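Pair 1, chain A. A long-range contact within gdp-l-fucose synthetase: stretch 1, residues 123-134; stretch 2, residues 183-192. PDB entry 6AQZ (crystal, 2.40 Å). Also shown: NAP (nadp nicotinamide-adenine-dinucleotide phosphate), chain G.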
# COMPACT_ATOMS: atom_id res chain seq x y z
N LYS A 123 -9.44 13.11 17.66
CA LYS A 123 -9.92 11.89 17.02
C LYS A 123 -10.17 12.16 15.54
O LYS A 123 -10.71 13.21 15.18
CB LYS A 123 -11.19 11.37 17.69
CG LYS A 123 -11.55 9.96 17.26
CD LYS A 123 -12.97 9.57 17.66
CE LYS A 123 -13.05 9.12 19.09
NZ LYS A 123 -14.37 8.48 19.41
N THR A 124 -9.72 11.24 14.70
CA THR A 124 -9.88 11.32 13.25
C THR A 124 -10.57 10.06 12.78
O THR A 124 -10.18 8.95 13.16
CB THR A 124 -8.51 11.51 12.56
OG1 THR A 124 -7.99 12.79 12.91
CG2 THR A 124 -8.58 11.37 11.03
N ILE A 125 -11.64 10.21 12.00
CA ILE A 125 -12.36 9.07 11.47
C ILE A 125 -12.28 9.15 9.96
O ILE A 125 -12.76 10.11 9.36
CB ILE A 125 -13.82 9.04 11.92
CG1 ILE A 125 -13.88 9.03 13.42
CG2 ILE A 125 -14.48 7.76 11.43
CD1 ILE A 125 -15.27 8.87 13.92
N SER A 126 -11.67 8.14 9.36
CA SER A 126 -11.53 8.06 7.92
C SER A 126 -12.50 7.01 7.41
O SER A 126 -13.12 6.27 8.18
CB SER A 126 -10.08 7.71 7.56
OG SER A 126 -9.22 8.76 7.97
N CYS A 127 -12.59 6.91 6.09
CA CYS A 127 -13.64 6.11 5.48
C CYS A 127 -13.02 5.09 4.52
O CYS A 127 -12.27 5.47 3.63
CB CYS A 127 -14.63 7.04 4.77
SG CYS A 127 -16.13 6.27 4.38
N LEU A 128 -13.33 3.81 4.73
CA LEU A 128 -12.97 2.73 3.82
C LEU A 128 -14.21 2.34 3.00
O LEU A 128 -15.14 3.13 2.86
CB LEU A 128 -12.41 1.52 4.57
CG LEU A 128 -11.37 1.77 5.65
CD1 LEU A 128 -10.82 0.46 6.24
CD2 LEU A 128 -10.27 2.67 5.19
N SER A 129 -14.23 1.12 2.48
CA SER A 129 -15.33 0.67 1.64
C SER A 129 -15.32 -0.85 1.60
O SER A 129 -14.25 -1.48 1.71
CB SER A 129 -15.21 1.26 0.23
OG SER A 129 -15.03 0.25 -0.74
N THR A 130 -16.51 -1.45 1.49
CA THR A 130 -16.56 -2.91 1.48
C THR A 130 -16.01 -3.53 0.20
O THR A 130 -15.87 -4.76 0.15
CB THR A 130 -17.98 -3.46 1.72
OG1 THR A 130 -18.82 -3.13 0.62
CG2 THR A 130 -18.56 -2.92 3.00
N CYS A 131 -15.72 -2.75 -0.83
CA CYS A 131 -15.22 -3.32 -2.07
C CYS A 131 -13.70 -3.44 -2.10
O CYS A 131 -13.13 -3.86 -3.11
CB CYS A 131 -15.75 -2.53 -3.28
SG CYS A 131 -15.21 -0.80 -3.47
N VAL A 132 -13.02 -3.14 -0.98
CA VAL A 132 -11.57 -3.28 -0.89
C VAL A 132 -11.14 -4.54 -0.13
O VAL A 132 -9.93 -4.78 0.05
CB VAL A 132 -10.97 -2.03 -0.22
CG1 VAL A 132 -11.59 -0.76 -0.84
CG2 VAL A 132 -11.14 -2.07 1.30
N PHE A 133 -12.08 -5.39 0.28
CA PHE A 133 -11.75 -6.58 1.02
C PHE A 133 -11.16 -7.63 0.08
O PHE A 133 -11.31 -7.52 -1.14
CB PHE A 133 -13.00 -7.11 1.72
CG PHE A 133 -13.26 -6.46 3.04
CD1 PHE A 133 -13.93 -5.25 3.11
CD2 PHE A 133 -12.80 -7.04 4.21
CE1 PHE A 133 -14.16 -4.64 4.33
CE2 PHE A 133 -13.03 -6.42 5.43
CZ PHE A 133 -13.70 -5.22 5.49
N PRO A 134 -10.48 -8.65 0.62
CA PRO A 134 -9.86 -9.67 -0.24
C PRO A 134 -10.86 -10.33 -1.16
O PRO A 134 -12.01 -10.57 -0.79
CB PRO A 134 -9.26 -10.68 0.76
CG PRO A 134 -9.00 -9.88 1.98
CD PRO A 134 -10.07 -8.81 2.03
N CYS A 183 -4.09 11.33 20.45
CA CYS A 183 -4.60 11.30 19.09
C CYS A 183 -5.09 9.90 18.79
O CYS A 183 -4.32 8.94 18.89
CB CYS A 183 -3.52 11.68 18.08
SG CYS A 183 -3.06 13.39 18.16
N LEU A 184 -6.36 9.78 18.42
CA LEU A 184 -6.92 8.50 18.03
C LEU A 184 -7.29 8.57 16.55
O LEU A 184 -7.89 9.55 16.08
CB LEU A 184 -8.14 8.14 18.89
CG LEU A 184 -8.77 6.78 18.55
CD1 LEU A 184 -7.74 5.64 18.59
CD2 LEU A 184 -9.96 6.47 19.45
N PHE A 185 -6.92 7.52 15.83
CA PHE A 185 -7.24 7.34 14.42
C PHE A 185 -8.05 6.07 14.29
O PHE A 185 -7.62 5.01 14.76
CB PHE A 185 -5.96 7.25 13.56
CG PHE A 185 -5.21 8.54 13.46
CD1 PHE A 185 -4.37 8.95 14.47
CD2 PHE A 185 -5.32 9.34 12.33
CE1 PHE A 185 -3.70 10.14 14.39
CE2 PHE A 185 -4.63 10.53 12.22
CZ PHE A 185 -3.82 10.94 13.24
N THR A 186 -9.22 6.15 13.69
CA THR A 186 -9.98 4.95 13.39
C THR A 186 -10.72 5.17 12.06
O THR A 186 -10.47 6.15 11.35
CB THR A 186 -10.90 4.59 14.55
OG1 THR A 186 -11.54 3.34 14.26
CG2 THR A 186 -11.96 5.66 14.78
N SER A 187 -11.60 4.24 11.70
CA SER A 187 -12.23 4.32 10.39
C SER A 187 -13.53 3.56 10.41
O SER A 187 -13.75 2.70 11.27
CB SER A 187 -11.32 3.75 9.31
OG SER A 187 -11.22 2.37 9.54
N VAL A 188 -14.37 3.85 9.43
CA VAL A 188 -15.63 3.16 9.23
C VAL A 188 -15.62 2.56 7.84
O VAL A 188 -14.93 3.05 6.94
CB VAL A 188 -16.87 4.09 9.37
CG1 VAL A 188 -16.92 4.71 10.73
CG2 VAL A 188 -16.87 5.16 8.26
N ILE A 189 -16.40 1.51 7.66
CA ILE A 189 -16.49 0.86 6.36
C ILE A 189 -17.95 0.87 5.94
O ILE A 189 -18.69 -0.07 6.28
CB ILE A 189 -15.95 -0.57 6.38
CG1 ILE A 189 -14.64 -0.67 7.17
CG2 ILE A 189 -15.76 -1.07 4.97
CD1 ILE A 189 -14.07 -2.03 7.10
N PRO A 190 -18.42 1.90 5.26
CA PRO A 190 -19.82 1.90 4.82
C PRO A 190 -19.99 0.98 3.63
O PRO A 190 -19.06 0.71 2.87
CB PRO A 190 -20.09 3.37 4.47
CG PRO A 190 -18.75 3.93 4.15
CD PRO A 190 -17.73 3.16 4.94
N THR A 191 -21.19 0.44 3.53
CA THR A 191 -21.62 -0.36 2.40
C THR A 191 -22.13 0.59 1.30
O THR A 191 -21.74 1.76 1.25
CB THR A 191 -22.69 -1.35 2.86
OG1 THR A 191 -22.80 -2.42 1.92
CG2 THR A 191 -24.08 -0.64 3.06
N ASN A 192 -22.94 0.07 0.37
CA ASN A 192 -23.56 0.90 -0.67
C ASN A 192 -24.41 2.02 -0.09
O ASN A 192 -25.48 1.77 0.48
CB ASN A 192 -24.41 0.01 -1.58
CG ASN A 192 -23.64 -1.18 -2.09
OD1 ASN A 192 -22.78 -1.05 -2.95
ND2 ASN A 192 -23.90 -2.35 -1.52
PA NAP G . -18.55 11.79 -3.38
O1A NAP G . -17.96 11.48 -4.73
O2A NAP G . -20.03 11.94 -3.19
O5B NAP G . -17.85 13.13 -2.72
C5B NAP G . -16.50 12.84 -2.54
C4B NAP G . -15.88 14.08 -1.85
O4B NAP G . -14.43 14.09 -1.99
C3B NAP G . -16.46 15.43 -2.42
O3B NAP G . -16.60 16.37 -1.39
C2B NAP G . -15.28 15.93 -3.28
O2B NAP G . -15.16 17.26 -3.32
C1B NAP G . -14.10 15.42 -2.35
N9A NAP G . -12.82 15.43 -3.04
C8A NAP G . -12.41 14.61 -4.06
N7A NAP G . -11.16 14.87 -4.49
C5A NAP G . -10.75 15.93 -3.70
C6A NAP G . -9.55 16.64 -3.67
N6A NAP G . -8.51 16.31 -4.54
N1A NAP G . -9.36 17.65 -2.78
C2A NAP G . -10.42 17.89 -1.96
N3A NAP G . -11.63 17.30 -1.89
C4A NAP G . -11.77 16.30 -2.78
O3 NAP G . -17.96 10.47 -2.54
PN NAP G . -18.94 9.97 -1.38
O1N NAP G . -19.31 11.03 -0.41
O2N NAP G . -19.90 8.90 -1.83
O5D NAP G . -17.88 8.98 -0.40
C5D NAP G . -17.04 9.71 0.40
C4D NAP G . -16.31 8.66 1.21
O4D NAP G . -17.22 7.57 1.44
C3D NAP G . -15.12 8.08 0.31
O3D NAP G . -13.99 7.90 1.10
C2D NAP G . -15.69 6.74 -0.20
O2D NAP G . -14.76 5.74 -0.33
C1D NAP G . -16.62 6.36 0.99
N1N NAP G . -17.63 5.35 0.56
C2N NAP G . -18.72 5.69 -0.25
C3N NAP G . -19.61 4.72 -0.66
C7N NAP G . -20.76 5.09 -1.55
O7N NAP G . -21.55 4.26 -2.02
N7N NAP G . -20.97 6.44 -1.86
C4N NAP G . -19.47 3.29 -0.28
C5N NAP G . -18.28 3.03 0.58
C6N NAP G . -17.45 4.00 0.95
P2B NAP G . -16.06 18.14 -4.67
O1X NAP G . -17.47 17.90 -4.22
O2X NAP G . -15.50 19.55 -4.47
O3X NAP G . -15.57 17.37 -5.86
O HOH W 1 -8.31 7.69 10.31

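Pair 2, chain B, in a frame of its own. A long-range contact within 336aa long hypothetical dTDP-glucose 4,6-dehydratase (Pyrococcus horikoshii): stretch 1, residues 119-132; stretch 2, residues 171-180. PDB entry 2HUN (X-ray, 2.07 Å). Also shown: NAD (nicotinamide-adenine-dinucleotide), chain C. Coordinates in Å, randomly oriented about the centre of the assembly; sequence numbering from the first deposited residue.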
# COMPACT_ATOMS: atom_id res chain seq x y z
N GLU B 119 -3.76 -3.38 -22.83
CA GLU B 119 -5.14 -3.00 -23.12
C GLU B 119 -6.18 -3.88 -22.43
O GLU B 119 -7.38 -3.61 -22.50
CB GLU B 119 -5.37 -3.01 -24.64
CG GLU B 119 -4.27 -2.29 -25.40
CD GLU B 119 -4.58 -2.13 -26.87
OE1 GLU B 119 -5.12 -3.08 -27.47
OE2 GLU B 119 -4.27 -1.05 -27.42
N VAL B 120 -5.72 -4.93 -21.77
CA VAL B 120 -6.63 -5.84 -21.07
C VAL B 120 -7.38 -5.10 -19.96
O VAL B 120 -6.81 -4.24 -19.30
CB VAL B 120 -5.86 -7.04 -20.45
CG1 VAL B 120 -5.08 -6.60 -19.23
CG2 VAL B 120 -6.82 -8.17 -20.11
N ARG B 121 -8.65 -5.43 -19.78
CA ARG B 121 -9.45 -4.79 -18.73
C ARG B 121 -9.16 -5.52 -17.43
O ARG B 121 -9.42 -6.72 -17.31
CB ARG B 121 -10.94 -4.88 -19.08
CG ARG B 121 -11.88 -4.37 -17.99
CD ARG B 121 -11.59 -2.93 -17.59
NE ARG B 121 -12.50 -2.47 -16.55
CZ ARG B 121 -12.24 -1.49 -15.69
NH1 ARG B 121 -11.07 -0.86 -15.74
NH2 ARG B 121 -13.14 -1.15 -14.78
N PHE B 122 -8.64 -4.80 -16.45
CA PHE B 122 -8.26 -5.39 -15.16
C PHE B 122 -9.05 -4.88 -13.95
O PHE B 122 -9.17 -3.68 -13.74
CB PHE B 122 -6.77 -5.14 -14.95
CG PHE B 122 -6.24 -5.60 -13.62
CD1 PHE B 122 -6.31 -6.94 -13.24
CD2 PHE B 122 -5.61 -4.70 -12.78
CE1 PHE B 122 -5.75 -7.37 -12.04
CE2 PHE B 122 -5.05 -5.11 -11.58
CZ PHE B 122 -5.11 -6.45 -11.20
N VAL B 123 -9.60 -5.81 -13.17
CA VAL B 123 -10.34 -5.46 -11.97
C VAL B 123 -9.63 -6.11 -10.78
O VAL B 123 -9.52 -7.33 -10.71
CB VAL B 123 -11.80 -5.95 -12.00
CG1 VAL B 123 -12.44 -5.76 -10.63
CG2 VAL B 123 -12.59 -5.17 -13.06
N HIS B 124 -9.14 -5.28 -9.87
CA HIS B 124 -8.43 -5.73 -8.66
C HIS B 124 -9.43 -5.74 -7.51
O HIS B 124 -9.98 -4.69 -7.15
CB HIS B 124 -7.29 -4.74 -8.35
CG HIS B 124 -6.48 -5.09 -7.15
ND1 HIS B 124 -5.61 -6.15 -7.11
CD2 HIS B 124 -6.38 -4.48 -5.94
CE1 HIS B 124 -4.99 -6.18 -5.94
NE2 HIS B 124 -5.44 -5.17 -5.21
N VAL B 125 -9.68 -6.93 -6.96
CA VAL B 125 -10.62 -7.09 -5.84
C VAL B 125 -9.90 -6.91 -4.49
O VAL B 125 -8.90 -7.57 -4.20
CB VAL B 125 -11.31 -8.48 -5.89
CG1 VAL B 125 -12.36 -8.57 -4.77
CG2 VAL B 125 -11.98 -8.67 -7.24
N SER B 126 -10.42 -6.00 -3.67
CA SER B 126 -9.81 -5.73 -2.38
C SER B 126 -10.85 -5.73 -1.25
O SER B 126 -12.01 -6.10 -1.47
CB SER B 126 -9.07 -4.38 -2.45
OG SER B 126 -8.21 -4.20 -1.34
N THR B 127 -10.43 -5.29 -0.06
CA THR B 127 -11.30 -5.33 1.12
C THR B 127 -11.55 -4.04 1.89
O THR B 127 -10.73 -3.11 1.88
CB THR B 127 -10.75 -6.35 2.13
OG1 THR B 127 -11.51 -6.30 3.34
CG2 THR B 127 -9.31 -6.05 2.44
N ASP B 128 -12.67 -4.01 2.60
CA ASP B 128 -13.06 -2.86 3.42
C ASP B 128 -12.10 -2.72 4.60
O ASP B 128 -12.04 -1.68 5.25
CB ASP B 128 -14.51 -3.03 3.92
CG ASP B 128 -14.69 -4.24 4.86
OD1 ASP B 128 -13.90 -5.21 4.79
OD2 ASP B 128 -15.64 -4.22 5.67
N GLU B 129 -11.33 -3.78 4.87
CA GLU B 129 -10.39 -3.75 5.97
C GLU B 129 -9.18 -2.84 5.73
O GLU B 129 -8.48 -2.49 6.69
CB GLU B 129 -9.90 -5.16 6.31
CG GLU B 129 -10.94 -6.02 7.03
CD GLU B 129 -10.36 -7.36 7.49
OE1 GLU B 129 -9.45 -7.36 8.34
OE2 GLU B 129 -10.81 -8.40 6.98
N VAL B 130 -8.93 -2.46 4.49
CA VAL B 130 -7.78 -1.59 4.21
C VAL B 130 -7.89 -0.26 4.95
O VAL B 130 -6.88 0.32 5.33
CB VAL B 130 -7.61 -1.31 2.70
CG1 VAL B 130 -7.16 -2.57 1.98
CG2 VAL B 130 -8.92 -0.79 2.11
N TYR B 131 -9.12 0.20 5.16
CA TYR B 131 -9.37 1.47 5.85
C TYR B 131 -9.27 1.42 7.38
O TYR B 131 -9.24 2.46 8.03
CB TYR B 131 -10.79 1.95 5.57
CG TYR B 131 -11.11 2.21 4.11
CD1 TYR B 131 -10.68 3.38 3.48
CD2 TYR B 131 -11.87 1.31 3.38
CE1 TYR B 131 -11.01 3.65 2.15
CE2 TYR B 131 -12.21 1.56 2.05
CZ TYR B 131 -11.78 2.73 1.44
OH TYR B 131 -12.12 2.99 0.14
N GLY B 132 -9.24 0.22 7.95
CA GLY B 132 -9.19 0.13 9.40
C GLY B 132 -10.58 0.41 9.96
O GLY B 132 -11.52 0.62 9.19
N LEU B 171 -2.76 1.66 -18.08
CA LEU B 171 -3.57 0.46 -18.07
C LEU B 171 -5.06 0.81 -17.93
O LEU B 171 -5.41 1.96 -17.65
CB LEU B 171 -3.15 -0.44 -16.92
CG LEU B 171 -1.65 -0.78 -16.86
CD1 LEU B 171 -1.40 -1.72 -15.71
CD2 LEU B 171 -1.20 -1.40 -18.17
N ASN B 172 -5.91 -0.18 -18.16
CA ASN B 172 -7.36 -0.02 -18.03
C ASN B 172 -7.69 -0.86 -16.80
O ASN B 172 -8.13 -2.00 -16.92
CB ASN B 172 -8.08 -0.60 -19.25
CG ASN B 172 -9.56 -0.29 -19.25
OD1 ASN B 172 -10.14 0.05 -18.21
ND2 ASN B 172 -10.19 -0.41 -20.41
N ALA B 173 -7.48 -0.28 -15.62
CA ALA B 173 -7.71 -1.01 -14.38
C ALA B 173 -8.48 -0.25 -13.31
O ALA B 173 -8.29 0.94 -13.12
CB ALA B 173 -6.38 -1.46 -13.81
N SER B 174 -9.36 -0.97 -12.61
CA SER B 174 -10.14 -0.40 -11.51
C SER B 174 -9.93 -1.31 -10.30
O SER B 174 -9.49 -2.45 -10.43
CB SER B 174 -11.63 -0.34 -11.84
OG SER B 174 -11.89 0.57 -12.89
N ILE B 175 -10.25 -0.78 -9.12
CA ILE B 175 -10.12 -1.52 -7.87
C ILE B 175 -11.48 -1.54 -7.18
O ILE B 175 -12.21 -0.55 -7.20
CB ILE B 175 -9.12 -0.84 -6.90
CG1 ILE B 175 -7.71 -0.86 -7.49
CG2 ILE B 175 -9.16 -1.52 -5.54
CD1 ILE B 175 -6.73 0.01 -6.71
N THR B 176 -11.84 -2.69 -6.59
CA THR B 176 -13.09 -2.78 -5.85
C THR B 176 -12.77 -3.12 -4.39
O THR B 176 -11.79 -3.80 -4.10
CB THR B 176 -14.02 -3.89 -6.43
OG1 THR B 176 -13.34 -5.15 -6.41
CG2 THR B 176 -14.42 -3.55 -7.86
N ARG B 177 -13.60 -2.62 -3.48
CA ARG B 177 -13.44 -2.88 -2.06
C ARG B 177 -14.84 -3.17 -1.51
O ARG B 177 -15.72 -2.31 -1.55
CB ARG B 177 -12.81 -1.68 -1.33
CG ARG B 177 -11.32 -1.50 -1.60
CD ARG B 177 -10.81 -0.18 -1.07
NE ARG B 177 -9.37 0.02 -1.31
CZ ARG B 177 -8.79 1.22 -1.26
NH1 ARG B 177 -9.51 2.29 -0.99
NH2 ARG B 177 -7.48 1.33 -1.47
N CYS B 178 -15.03 -4.38 -1.00
CA CYS B 178 -16.32 -4.79 -0.48
C CYS B 178 -16.29 -5.22 0.97
O CYS B 178 -15.24 -5.56 1.52
CB CYS B 178 -16.87 -5.94 -1.32
SG CYS B 178 -15.88 -7.44 -1.12
N THR B 179 -17.48 -5.24 1.58
CA THR B 179 -17.63 -5.64 2.96
C THR B 179 -17.72 -7.17 3.04
O THR B 179 -17.29 -7.87 2.13
CB THR B 179 -18.91 -5.02 3.56
OG1 THR B 179 -20.05 -5.49 2.84
CG2 THR B 179 -18.85 -3.51 3.45
N ASN B 180 -18.29 -7.68 4.13
CA ASN B 180 -18.39 -9.12 4.33
C ASN B 180 -19.36 -9.83 3.39
O ASN B 180 -20.54 -9.48 3.33
CB ASN B 180 -18.78 -9.40 5.77
CG ASN B 180 -17.85 -8.73 6.75
OD1 ASN B 180 -16.70 -9.13 6.90
ND2 ASN B 180 -18.35 -7.69 7.41
PA NAD C . -10.99 -17.66 -0.37
O1A NAD C . -9.99 -17.83 0.69
O2A NAD C . -12.27 -18.43 -0.32
O5B NAD C . -10.28 -18.03 -1.76
C5B NAD C . -9.05 -17.43 -2.20
C4B NAD C . -8.71 -18.20 -3.49
O4B NAD C . -7.51 -17.66 -4.09
C3B NAD C . -8.42 -19.70 -3.18
O3B NAD C . -9.10 -20.54 -4.13
C2B NAD C . -6.88 -19.77 -3.22
O2B NAD C . -6.32 -21.04 -3.54
C1B NAD C . -6.54 -18.69 -4.24
N9A NAD C . -5.19 -18.10 -4.06
C8A NAD C . -4.66 -17.54 -2.95
N7A NAD C . -3.42 -17.13 -3.22
C5A NAD C . -3.15 -17.41 -4.49
C6A NAD C . -2.02 -17.23 -5.33
N6A NAD C . -0.89 -16.66 -4.93
N1A NAD C . -2.13 -17.68 -6.67
C2A NAD C . -3.32 -18.29 -7.12
N3A NAD C . -4.38 -18.46 -6.32
C4A NAD C . -4.29 -18.03 -5.03
O3 NAD C . -11.44 -16.14 -0.24
PN NAD C . -12.49 -15.18 -0.94
O1N NAD C . -13.33 -14.76 0.22
O2N NAD C . -13.22 -15.86 -2.03
O5D NAD C . -11.64 -13.88 -1.37
C5D NAD C . -11.56 -13.37 -2.71
C4D NAD C . -11.05 -11.91 -2.66
O4D NAD C . -12.05 -11.04 -2.12
C3D NAD C . -9.78 -11.76 -1.82
O3D NAD C . -8.86 -10.89 -2.53
C2D NAD C . -10.29 -11.11 -0.50
O2D NAD C . -9.27 -10.30 0.08
C1D NAD C . -11.49 -10.32 -1.00
N1N NAD C . -12.55 -10.09 -0.00
C2N NAD C . -13.36 -11.16 0.53
C3N NAD C . -14.36 -10.85 1.47
C7N NAD C . -15.26 -11.95 2.07
O7N NAD C . -16.24 -11.60 2.75
N7N NAD C . -15.00 -13.22 1.83
C4N NAD C . -14.56 -9.51 1.89
C5N NAD C . -13.76 -8.48 1.36
C6N NAD C . -12.75 -8.75 0.41
O HOH W 2 -8.87 -1.36 -22.82
O HOH W 3 -4.82 -2.69 -18.53
O HOH W 4 -14.46 -5.96 -3.86
O HOH W 5 -14.75 -7.99 4.74
O HOH W 6 -15.12 -6.30 7.81

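In both pairs two neighbouring parallel strands lie side by side, their directions 30° apart in pair 1 and 29° in pair 2, and the central backbones superpose to 0.6 Å. The hydrogen-bond ladder follows the same rule. One residue of the first strand reaches both sides of its partner: in pair 1, T124(A) N donates to L184(A) O (2.8 Å) and T124(A) O accepts from T186(A) N (3.0 Å); in pair 2, F122(B) N donates to N172(B) O (2.9 Å) and F122(B) O accepts from S174(B) N (2.9 Å). The pattern recurs two residues on, at S126(A) and H124(B). Because these bonds use only main-chain atoms, they leave the side chains free to differ.

Where T124(A) matches F122(B), F185(A) matches A173(B), so the bulk changes strands. In pair 1 the ring comes from the second strand, F185(A) CD2 lying 3.9 Å from T124(A) CB. In pair 2 it comes from the first, and the small A173(B) sets its CB 3.5 Å from F122(B) CD2, at the ring edge. Two residues on, S126(A) OG and T186(A) O share a water, at 2.7 and 2.8 Å; the matching H124(B) instead lays its ring edge toward I175(B).

On the other face, K123(A) matches R121(B). The lysine's aliphatic chain packs on leucine, CE 4.1 Å from L184(A) CD2, while its amine is satisfied elsewhere in the structure. The arginine, with several donors, suits polar neighbours: R121(B) NH2 donates to S174(B) OG at 2.8 Å, and R121(B) NH1 makes a weak bond to N172(B) OD1, also 2.8 Å.

A clear contrast in chemistry is I189(A) against R177(B). The isoleucine answers an apolar ring, its CD1 3.6 Å from F133(A) CZ and near the ring plane. The matching Y131(B) adds a hydroxyl, and R177(B) NH1 donates to Y131(B) OH at 2.9 Å, while V130(B) CG2 covers one face of the guanidinium, 3.5 Å from R177(B) NE. The isoleucine thus meets an aromatic edge, while the arginine joins a hydrogen bond to the tyrosine hydroxyl with apolar cover on one face of its guanidinium.

At the C-terminal end the backbone meets the nicotinamide ring of the cofactor in both pairs: T191(A) O lies 3.1 Å from NAP C4N, and T179(B) O lies 3.2 Å from NAD C4N. P190(A), which has no amide hydrogen, offers no donor there; its ring packs on C127(A), with P190(A) CG 3.5 Å from C127(A) SG. The matching C178(B) keeps its amide hydrogen, though no bond from it across the stretches is found; its carbonyl O accepts from D128(B) N at 3.2 Å.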